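PDB 5ZHW: D-alanyl-D-alanine carboxypeptidase from Enterococcus faecalis V583, which cleaves the C-terminal D-alanine from peptidoglycan-derived pentapeptides ending in D-Ala-D-Ala, and is associated with antibiotic resistance. Local coordinates for residues Arg175-Asp180 against Pro191-Tyr196. Numbering follows the deposited sequence.
Sequences RRYPPD and PWHYRY. With CU (copper (II) ion), chain C; DAL (D-alanine), chain E; DAL (D-alanine), chain D.
Pro191 meets the end of the Arg175 side chain, its CB 3.8 Å from Arg175 NH2. The arginine chain is extended, with CG anti to the backbone N (chi1 -172°), which carries its end to the proline. Its guanidinium is held by a salt bridge to Asp165 and a hydrogen bond to Asn189.

His193 O accepts the Arg176 N-H at 3.3 Å. A water that accepts from Tyr177 N also lies within hydrogen-bonding distance of this O. The imidazole swings trans to its backbone N (chi1 -176°) and stands side by side with Arg176. Arg176 CB touches the ring edge at CD2, and Tyr177 CE2 sits over the centre of one face. The Tyr177 and His193 ring planes are turned 48° from each other. His193 ND1 binds the copper ion at 2.0 Å, in the site that normally takes zinc, together with His140, Asp147 and a D-alanine O. NE2 is hydrogen-bonded to Glu139, which helps fix the ring's rotation. Tyr177 CE2 also approaches CB of the other D-alanine, at 3.8 Å.

This is the edge of the antiparallel four-stranded sheet of the M15B peptidase domain, where strand 173-175 runs beside the metal-binding strand 193-196. Tyr194 and Arg175 form a non-hydrogen-bonded pair, CA to CA 5.0 Å, with their side chains on one face. The Tyr194 side chain crosses Arg175 at a slant; its CE2 approaches Arg175 N, and its OH is 3.5 Å from Arg175 CB.

Arg195 runs alongside Arg176, pointing the same way, and Arg195 CB packs on Arg176 CD at 3.9 Å. Both guanidiniums form salt bridges with Glu139, which probably offsets their like charges. Arg195 NE also donates to Tyr196 O.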
loop_
_atom_site.group_PDB
_atom_site.type_symbol
_atom_site.label_atom_id
_atom_site.label_comp_id
_atom_site.label_asym_id
_atom_site.label_seq_id
_atom_site.Cartn_x
_atom_site.Cartn_y
_atom_site.Cartn_z
ATOM N N ARG A 175 7.250 3.097 -0.893
ATOM C CA ARG A 175 6.598 3.390 0.361
ATOM C C ARG A 175 5.554 4.461 0.066
ATOM O O ARG A 175 5.867 5.633 -0.073
ATOM C CB ARG A 175 7.639 3.861 1.378
ATOM C CG ARG A 175 7.079 3.999 2.772
ATOM C CD ARG A 175 8.145 4.485 3.729
ATOM N NE ARG A 175 7.607 4.740 5.060
ATOM C CZ ARG A 175 8.357 5.050 6.125
ATOM N NH1 ARG A 175 9.684 5.160 6.013
ATOM N NH2 ARG A 175 7.779 5.259 7.317
ATOM N N ARG A 176 4.309 4.035 -0.080
ATOM C CA ARG A 176 3.290 4.882 -0.647
ATOM C C ARG A 176 2.928 6.107 0.176
ATOM O O ARG A 176 2.642 7.171 -0.404
ATOM C CB ARG A 176 2.023 4.066 -0.889
ATOM C CG ARG A 176 0.897 4.810 -1.598
ATOM C CD ARG A 176 1.292 5.259 -2.997
ATOM N NE ARG A 176 0.204 5.959 -3.664
ATOM C CZ ARG A 176 -0.110 7.248 -3.512
ATOM N NH1 ARG A 176 0.566 8.037 -2.692
ATOM N NH2 ARG A 176 -1.118 7.763 -4.212
ATOM N N TYR A 177 2.893 5.947 1.502
ATOM C CA TYR A 177 2.387 6.967 2.406
ATOM C C TYR A 177 3.469 7.305 3.454
ATOM O O TYR A 177 3.403 6.885 4.614
ATOM C CB TYR A 177 1.075 6.514 3.067
ATOM C CG TYR A 177 -0.003 6.071 2.100
ATOM C CD1 TYR A 177 -0.540 6.959 1.174
ATOM C CD2 TYR A 177 -0.484 4.755 2.112
ATOM C CE1 TYR A 177 -1.531 6.557 0.279
ATOM C CE2 TYR A 177 -1.476 4.342 1.238
ATOM C CZ TYR A 177 -2.002 5.249 0.312
ATOM O OH TYR A 177 -2.981 4.842 -0.585
ATOM N N PRO A 178 4.497 8.051 3.033
ATOM C CA PRO A 178 5.547 8.367 3.982
ATOM C C PRO A 178 5.169 9.502 4.937
ATOM O O PRO A 178 4.335 10.364 4.596
ATOM C CB PRO A 178 6.728 8.731 3.085
ATOM C CG PRO A 178 6.103 9.281 1.850
ATOM C CD PRO A 178 4.790 8.571 1.686
ATOM N N PRO A 179 5.766 9.497 6.138
ATOM C CA PRO A 179 5.415 10.462 7.187
ATOM C C PRO A 179 5.516 11.936 6.742
ATOM O O PRO A 179 4.660 12.743 7.080
ATOM C CB PRO A 179 6.406 10.133 8.319
ATOM C CG PRO A 179 7.541 9.413 7.664
ATOM C CD PRO A 179 6.929 8.665 6.514
ATOM N N ASP A 180 6.515 12.261 5.939
ATOM C CA ASP A 180 6.725 13.638 5.490
ATOM C C ASP A 180 5.880 14.068 4.265
ATOM O O ASP A 180 6.062 15.190 3.762
ATOM C CB ASP A 180 8.229 13.872 5.228
ATOM C CG ASP A 180 8.786 12.984 4.124
ATOM O OD1 ASP A 180 8.232 11.884 3.880
ATOM O OD2 ASP A 180 9.786 13.378 3.500
ATOM N N PRO A 191 3.945 2.489 7.391
ATOM C CA PRO A 191 5.221 1.895 6.938
ATOM C C PRO A 191 5.091 0.489 6.376
ATOM O O PRO A 191 6.051 -0.016 5.832
ATOM C CB PRO A 191 6.119 1.917 8.200
ATOM C CG PRO A 191 5.172 2.053 9.353
ATOM C CD PRO A 191 3.944 2.760 8.846
ATOM N N TRP A 192 3.913 -0.121 6.522
ATOM C CA TRP A 192 3.569 -1.411 5.900
ATOM C C TRP A 192 3.028 -1.351 4.445
ATOM O O TRP A 192 3.061 -2.352 3.751
ATOM C CB TRP A 192 2.546 -2.159 6.774
ATOM C CG TRP A 192 1.364 -1.328 7.083
ATOM C CD1 TRP A 192 0.305 -1.108 6.286
ATOM C CD2 TRP A 192 1.153 -0.540 8.264
ATOM N NE1 TRP A 192 -0.565 -0.246 6.884
ATOM C CE2 TRP A 192 -0.067 0.120 8.105
ATOM C CE3 TRP A 192 1.879 -0.339 9.439
ATOM C CZ2 TRP A 192 -0.596 0.972 9.092
ATOM C CZ3 TRP A 192 1.356 0.509 10.419
ATOM C CH2 TRP A 192 0.132 1.150 10.234
ATOM N N HIS A 193 2.534 -0.207 3.985
ATOM C CA HIS A 193 1.812 -0.151 2.696
ATOM C C HIS A 193 2.743 0.208 1.532
ATOM O O HIS A 193 3.226 1.343 1.428
ATOM C CB HIS A 193 0.650 0.825 2.776
ATOM C CG HIS A 193 -0.208 0.870 1.544
ATOM N ND1 HIS A 193 -1.508 0.408 1.522
ATOM C CD2 HIS A 193 0.030 1.380 0.307
ATOM C CE1 HIS A 193 -2.020 0.619 0.319
ATOM N NE2 HIS A 193 -1.106 1.208 -0.435
ATOM N N TYR A 194 2.948 -0.773 0.662
ATOM C CA TYR A 194 3.818 -0.666 -0.501
ATOM C C TYR A 194 3.019 -0.813 -1.807
ATOM O O TYR A 194 2.150 -1.682 -1.911
ATOM C CB TYR A 194 4.982 -1.672 -0.381
ATOM C CG TYR A 194 6.013 -1.065 0.511
ATOM C CD1 TYR A 194 5.865 -1.067 1.911
ATOM C CD2 TYR A 194 7.068 -0.359 -0.030
ATOM C CE1 TYR A 194 6.787 -0.418 2.727
ATOM C CE2 TYR A 194 7.980 0.292 0.773
ATOM C CZ TYR A 194 7.848 0.262 2.148
ATOM O OH TYR A 194 8.806 0.931 2.878
ATOM N N ARG A 195 3.324 0.064 -2.770
ATOM C CA ARG A 195 2.602 0.176 -4.028
ATOM C C ARG A 195 3.548 -0.121 -5.170
ATOM O O ARG A 195 4.642 0.455 -5.207
ATOM C CB ARG A 195 2.041 1.587 -4.148
ATOM C CG ARG A 195 1.641 2.055 -5.542
ATOM C CD ARG A 195 0.556 1.213 -6.166
ATOM N NE ARG A 195 0.474 1.535 -7.578
ATOM C CZ ARG A 195 -0.244 2.519 -8.124
ATOM N NH1 ARG A 195 -1.007 3.305 -7.393
ATOM N NH2 ARG A 195 -0.192 2.704 -9.448
ATOM N N TYR A 196 3.143 -1.015 -6.083
ATOM C CA TYR A 196 3.916 -1.266 -7.304
ATOM C C TYR A 196 3.686 -0.134 -8.334
ATOM O O TYR A 196 2.547 0.135 -8.732
ATOM C CB TYR A 196 3.571 -2.603 -7.962
ATOM C CG TYR A 196 4.466 -2.880 -9.164
ATOM C CD1 TYR A 196 5.765 -3.369 -8.991
ATOM C CD2 TYR A 196 4.025 -2.636 -10.461
ATOM C CE1 TYR A 196 6.591 -3.606 -10.069
ATOM C CE2 TYR A 196 4.843 -2.864 -11.550
ATOM C CZ TYR A 196 6.125 -3.352 -11.347
ATOM O OH TYR A 196 6.933 -3.589 -12.415
HETATM CU CU CU C . -2.398 -0.917 2.709
HETATM N N DAL E . -5.855 -0.752 6.056
HETATM C CA DAL E . -4.484 -0.193 6.118
HETATM C CB DAL E . -4.299 0.817 7.267
HETATM C C DAL E . -4.065 0.427 4.765
HETATM O O DAL E . -2.991 0.089 4.278
HETATM N N DAL D . -4.945 1.326 4.228
HETATM C CA DAL D . -4.766 2.053 2.928
HETATM C CB DAL D . -4.718 3.592 3.125
HETATM C C DAL D . -5.962 1.740 2.027
HETATM O O DAL D . -7.050 1.696 2.539
HETATM O OXT DAL D . -5.768 1.639 0.822
HETATM O O HOH W 1 3.487 3.600 2.928
#